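Local coordinates for hypothetical Membrane Spanning Protein (PDB 2FB5) that probably condenses two ATP molecules into cyclic di-AMP as a diadenylate cyclase and is required for efficient spore formation, at residues I80-G93 against I182-F194. Numbering follows the deposited sequence.
Sequences ITTAIQHLSARKHG and ILVVSEETGRTSF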
loop_
_atom_site.group_PDB
_atom_site.type_symbol
_atom_site.label_atom_id
_atom_site.label_comp_id
_atom_site.label_asym_id
_atom_site.label_seq_id
_atom_site.Cartn_x
_atom_site.Cartn_y
_atom_site.Cartn_z
ATOM N N ILE A 80 5.150 17.936 17.814
ATOM C CA ILE A 80 4.141 17.470 18.770
ATOM C C ILE A 80 4.824 16.621 19.860
ATOM O O ILE A 80 4.597 16.846 21.042
ATOM C CB ILE A 80 3.006 16.686 18.058
ATOM C CG1 ILE A 80 2.281 17.597 17.051
ATOM C CG2 ILE A 80 2.013 16.104 19.079
ATOM C CD1 ILE A 80 1.239 16.871 16.130
ATOM N N THR A 81 5.681 15.683 19.453
ATOM C CA THR A 81 6.419 14.820 20.392
ATOM C C THR A 81 7.288 15.652 21.351
ATOM O O THR A 81 7.275 15.438 22.561
ATOM C CB THR A 81 7.288 13.784 19.618
ATOM O OG1 THR A 81 6.436 12.922 18.853
ATOM C CG2 THR A 81 8.115 12.924 20.570
ATOM N N THR A 82 8.025 16.619 20.812
ATOM C CA THR A 82 8.821 17.519 21.651
ATOM C C THR A 82 7.964 18.251 22.694
ATOM O O THR A 82 8.294 18.269 23.885
ATOM C CB THR A 82 9.583 18.534 20.794
ATOM O OG1 THR A 82 10.480 17.827 19.934
ATOM C CG2 THR A 82 10.364 19.504 21.661
ATOM N N ALA A 83 6.855 18.833 22.247
ATOM C CA ALA A 83 5.958 19.545 23.152
ATOM C C ALA A 83 5.451 18.607 24.255
ATOM O O ALA A 83 5.470 18.963 25.435
ATOM C CB ALA A 83 4.795 20.172 22.384
ATOM N N ILE A 84 5.015 17.412 23.859
ATOM C CA ILE A 84 4.506 16.407 24.790
ATOM C C ILE A 84 5.531 15.998 25.848
ATOM O O ILE A 84 5.186 15.862 27.018
ATOM C CB ILE A 84 4.010 15.143 24.035
ATOM C CG1 ILE A 84 2.691 15.432 23.285
ATOM C CG2 ILE A 84 3.855 13.961 24.980
ATOM C CD1 ILE A 84 1.534 15.806 24.151
ATOM N N GLN A 85 6.776 15.793 25.422
ATOM C CA GLN A 85 7.880 15.469 26.326
ATOM C C GLN A 85 8.063 16.571 27.358
ATOM O O GLN A 85 8.220 16.291 28.546
ATOM C CB GLN A 85 9.186 15.271 25.544
ATOM C CG GLN A 85 9.257 13.988 24.701
ATOM C CD GLN A 85 10.448 13.965 23.723
ATOM O OE1 GLN A 85 11.061 14.996 23.427
ATOM N NE2 GLN A 85 10.764 12.785 23.213
ATOM N N HIS A 86 8.039 17.824 26.902
ATOM C CA HIS A 86 8.232 18.977 27.772
ATOM C C HIS A 86 7.096 19.166 28.758
ATOM O O HIS A 86 7.326 19.429 29.942
ATOM C CB HIS A 86 8.415 20.239 26.931
ATOM C CG HIS A 86 9.739 20.310 26.241
ATOM N ND1 HIS A 86 10.015 21.228 25.251
ATOM C CD2 HIS A 86 10.865 19.572 26.392
ATOM C CE1 HIS A 86 11.258 21.064 24.832
ATOM N NE2 HIS A 86 11.793 20.062 25.506
ATOM N N LEU A 87 5.866 19.016 28.263
ATOM C CA LEU A 87 4.682 19.090 29.105
ATOM C C LEU A 87 4.661 17.967 30.141
ATOM O O LEU A 87 4.316 18.197 31.303
ATOM C CB LEU A 87 3.407 19.059 28.246
ATOM C CG LEU A 87 3.240 20.289 27.334
ATOM C CD1 LEU A 87 2.312 20.002 26.151
ATOM C CD2 LEU A 87 2.748 21.482 28.132
ATOM N N SER A 88 5.016 16.758 29.713
ATOM C CA SER A 88 5.095 15.610 30.619
ATOM C C SER A 88 6.067 15.872 31.774
ATOM O O SER A 88 5.723 15.689 32.940
ATOM C CB SER A 88 5.515 14.353 29.856
ATOM O OG SER A 88 5.665 13.267 30.755
ATOM N N ALA A 89 7.273 16.323 31.438
ATOM C CA ALA A 89 8.299 16.622 32.435
ATOM C C ALA A 89 7.819 17.631 33.487
ATOM O O ALA A 89 8.107 17.481 34.685
ATOM C CB ALA A 89 9.549 17.116 31.746
ATOM N N ARG A 90 7.076 18.640 33.037
ATOM C CA ARG A 90 6.581 19.707 33.895
ATOM C C ARG A 90 5.252 19.317 34.555
ATOM O O ARG A 90 4.723 20.062 35.377
ATOM C CB ARG A 90 6.403 21.003 33.078
ATOM C CG ARG A 90 7.705 21.613 32.518
ATOM C CD ARG A 90 7.409 22.610 31.374
ATOM N NE ARG A 90 8.554 22.828 30.477
ATOM C CZ ARG A 90 8.467 23.230 29.203
ATOM N NH1 ARG A 90 7.283 23.470 28.638
ATOM N NH2 ARG A 90 9.572 23.391 28.480
ATOM N N LYS A 91 4.722 18.148 34.195
ATOM C CA LYS A 91 3.393 17.718 34.636
ATOM C C LYS A 91 2.302 18.743 34.330
ATOM O O LYS A 91 1.449 19.026 35.177
ATOM C CB LYS A 91 3.389 17.344 36.130
ATOM C CG LYS A 91 4.242 16.118 36.469
ATOM C CD LYS A 91 3.997 15.661 37.918
ATOM C CE LYS A 91 4.879 14.471 38.274
ATOM N NZ LYS A 91 6.338 14.785 38.095
ATOM N N HIS A 92 2.327 19.285 33.113
ATOM C CA HIS A 92 1.281 20.185 32.631
ATOM C C HIS A 92 0.265 19.406 31.824
ATOM O O HIS A 92 0.610 18.845 30.774
ATOM C CB HIS A 92 1.855 21.289 31.742
ATOM C CG HIS A 92 2.752 22.250 32.458
ATOM N ND1 HIS A 92 3.557 23.150 31.792
ATOM C CD2 HIS A 92 2.986 22.443 33.779
ATOM C CE1 HIS A 92 4.236 23.866 32.672
ATOM N NE2 HIS A 92 3.908 23.458 33.885
ATOM N N GLY A 93 -0.978 19.385 32.305
ATOM C CA GLY A 93 -2.068 18.712 31.609
ATOM C C GLY A 93 -2.195 19.211 30.184
ATOM O O GLY A 93 -2.062 20.408 29.926
ATOM N N ILE A 182 -5.924 11.120 19.784
ATOM C CA ILE A 182 -5.902 12.196 20.795
ATOM C C ILE A 182 -4.842 11.939 21.868
ATOM O O ILE A 182 -4.946 10.989 22.635
ATOM C CB ILE A 182 -7.305 12.455 21.445
ATOM C CG1 ILE A 182 -8.382 12.672 20.371
ATOM C CG2 ILE A 182 -7.280 13.692 22.354
ATOM C CD1 ILE A 182 -9.180 11.398 20.011
ATOM N N LEU A 183 -3.839 12.811 21.913
ATOM C CA LEU A 183 -2.762 12.723 22.886
ATOM C C LEU A 183 -3.186 13.378 24.188
ATOM O O LEU A 183 -3.860 14.413 24.178
ATOM C CB LEU A 183 -1.500 13.424 22.341
ATOM C CG LEU A 183 -0.895 12.686 21.138
ATOM C CD1 LEU A 183 -0.288 13.655 20.134
ATOM C CD2 LEU A 183 0.163 11.666 21.592
ATOM N N VAL A 184 -2.789 12.773 25.309
ATOM C CA VAL A 184 -3.074 13.316 26.638
ATOM C C VAL A 184 -1.787 13.342 27.465
ATOM O O VAL A 184 -0.990 12.408 27.393
ATOM C CB VAL A 184 -4.136 12.466 27.398
ATOM C CG1 VAL A 184 -4.534 13.132 28.698
ATOM C CG2 VAL A 184 -5.379 12.255 26.553
ATOM N N VAL A 185 -1.580 14.429 28.212
ATOM C CA VAL A 185 -0.587 14.484 29.294
ATOM C C VAL A 185 -1.391 14.680 30.572
ATOM O O VAL A 185 -2.231 15.576 30.660
ATOM C CB VAL A 185 0.453 15.637 29.141
ATOM C CG1 VAL A 185 1.507 15.587 30.265
ATOM C CG2 VAL A 185 1.143 15.582 27.787
ATOM N N SER A 186 -1.180 13.798 31.541
ATOM C CA SER A 186 -1.839 13.933 32.841
ATOM C C SER A 186 -1.194 15.045 33.667
ATOM O O SER A 186 0.024 15.081 33.823
ATOM C CB SER A 186 -1.778 12.616 33.617
ATOM O OG SER A 186 -2.164 12.827 34.968
ATOM N N GLU A 187 -2.014 15.943 34.195
ATOM C CA GLU A 187 -1.536 16.981 35.115
ATOM C C GLU A 187 -1.134 16.419 36.488
ATOM O O GLU A 187 -0.365 17.042 37.217
ATOM C CB GLU A 187 -2.570 18.093 35.277
ATOM C CG GLU A 187 -3.908 17.651 35.862
ATOM C CD GLU A 187 -4.888 18.803 36.032
ATOM O OE1 GLU A 187 -4.444 19.970 36.090
ATOM O OE2 GLU A 187 -6.106 18.542 36.110
ATOM N N GLU A 188 -1.657 15.241 36.831
ATOM C CA GLU A 188 -1.337 14.588 38.103
ATOM C C GLU A 188 0.034 13.920 38.112
ATOM O O GLU A 188 0.803 14.094 39.057
ATOM C CB GLU A 188 -2.402 13.553 38.451
ATOM C CG GLU A 188 -3.820 14.079 38.425
ATOM C CD GLU A 188 -4.820 13.070 38.956
ATOM O OE1 GLU A 188 -6.003 13.438 39.117
ATOM O OE2 GLU A 188 -4.424 11.910 39.215
ATOM N N THR A 189 0.342 13.163 37.059
ATOM C CA THR A 189 1.528 12.309 37.037
ATOM C C THR A 189 2.497 12.610 35.900
ATOM O O THR A 189 3.631 12.139 35.917
ATOM C CB THR A 189 1.129 10.835 36.878
ATOM O OG1 THR A 189 0.542 10.647 35.585
ATOM C CG2 THR A 189 0.137 10.400 37.962
ATOM N N GLY A 190 2.048 13.359 34.895
ATOM C CA GLY A 190 2.851 13.555 33.680
ATOM C C GLY A 190 2.830 12.377 32.713
ATOM O O GLY A 190 3.469 12.424 31.658
ATOM N N ARG A 191 2.099 11.318 33.057
ATOM C CA ARG A 191 1.941 10.181 32.152
ATOM C C ARG A 191 1.340 10.651 30.828
ATOM O O ARG A 191 0.369 11.409 30.814
ATOM C CB ARG A 191 1.043 9.099 32.758
ATOM C CG ARG A 191 0.594 8.036 31.745
ATOM C CD ARG A 191 -0.181 6.903 32.401
ATOM N NE ARG A 191 0.724 6.006 33.118
ATOM C CZ ARG A 191 0.344 4.983 33.882
ATOM N NH1 ARG A 191 -0.945 4.705 34.064
ATOM N NH2 ARG A 191 1.267 4.237 34.478
ATOM N N THR A 192 1.912 10.176 29.730
ATOM C CA THR A 192 1.416 10.517 28.406
ATOM C C THR A 192 0.750 9.311 27.766
ATOM O O THR A 192 1.276 8.196 27.840
ATOM C CB THR A 192 2.542 11.036 27.514
ATOM O OG1 THR A 192 3.517 10.005 27.350
ATOM C CG2 THR A 192 3.193 12.219 28.160
ATOM N N SER A 193 -0.419 9.555 27.168
ATOM C CA SER A 193 -1.255 8.547 26.521
ATOM C C SER A 193 -1.728 9.046 25.152
ATOM O O SER A 193 -1.639 10.243 24.860
ATOM C CB SER A 193 -2.510 8.312 27.367
ATOM O OG SER A 193 -2.189 7.868 28.666
ATOM N N PHE A 194 -2.229 8.141 24.316
ATOM C CA PHE A 194 -3.145 8.564 23.251
ATOM C C PHE A 194 -4.364 7.672 23.207
ATOM O O PHE A 194 -4.281 6.492 23.562
ATOM C CB PHE A 194 -2.483 8.668 21.869
ATOM C CG PHE A 194 -2.047 7.349 21.279
ATOM C CD1 PHE A 194 -2.954 6.525 20.630
ATOM C CD2 PHE A 194 -0.713 6.962 21.333
ATOM C CE1 PHE A 194 -2.556 5.316 20.068
ATOM C CE2 PHE A 194 -0.302 5.753 20.764
ATOM C CZ PHE A 194 -1.231 4.930 20.138
HETATM O O HOH W 1 0.705 19.436 37.783
HETATM O O HOH W 2 -2.071 21.475 34.123
#
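Helix 80-90 lies over strand 182-185 with the axes 9.1 Å apart and 26° from parallel, and the turn of the hairpin that joins this strand to strand 192-194 curls up against the helix's last turn. Val-185 carries the apolar centre: its side chain and that of Ile-84 pass in opposite directions, Val-185 CG2 to Ile-84 CD1 3.7 Å, while Val-185 CG1, anti to the backbone N (chi1 -177°), reaches Ser-88 CA and His-92 O. Ile-84 splits its branches between the two strands, CG2 crossing to Thr-192 CG2 at 3.7 Å. One turn earlier, Ile-80 CG2 meets Leu-183 CD1 at 3.5 Å. The single direct hydrogen bond runs from Ser-88 OG to Gly-190 O; at 2.5 Å it is short, and the donor sits 23° off the carbonyl plane. Lys-91, at positive phi just past the last helical turn, forms a Schellman motif, and its aliphatic chain runs along the turn backbone, CE 3.5 Å from Thr-189 O. Gly-190, at positive phi, brings the turn backbone close to Ser-88 O and Lys-91 CG. Past Lys-91 and His-92, Gly-93 CA makes a CH···O contact with Val-185 O at 3.3 Å. Within the nucleotide-binding domain, Gly-93 leads directly into strand 94-98, which pairs antiparallel with strand 181-185; Ile-84 also packs on Ile-96 of that strand and on Leu-205, while helix 166-175 covers the opposite face of the sheet through Val-184.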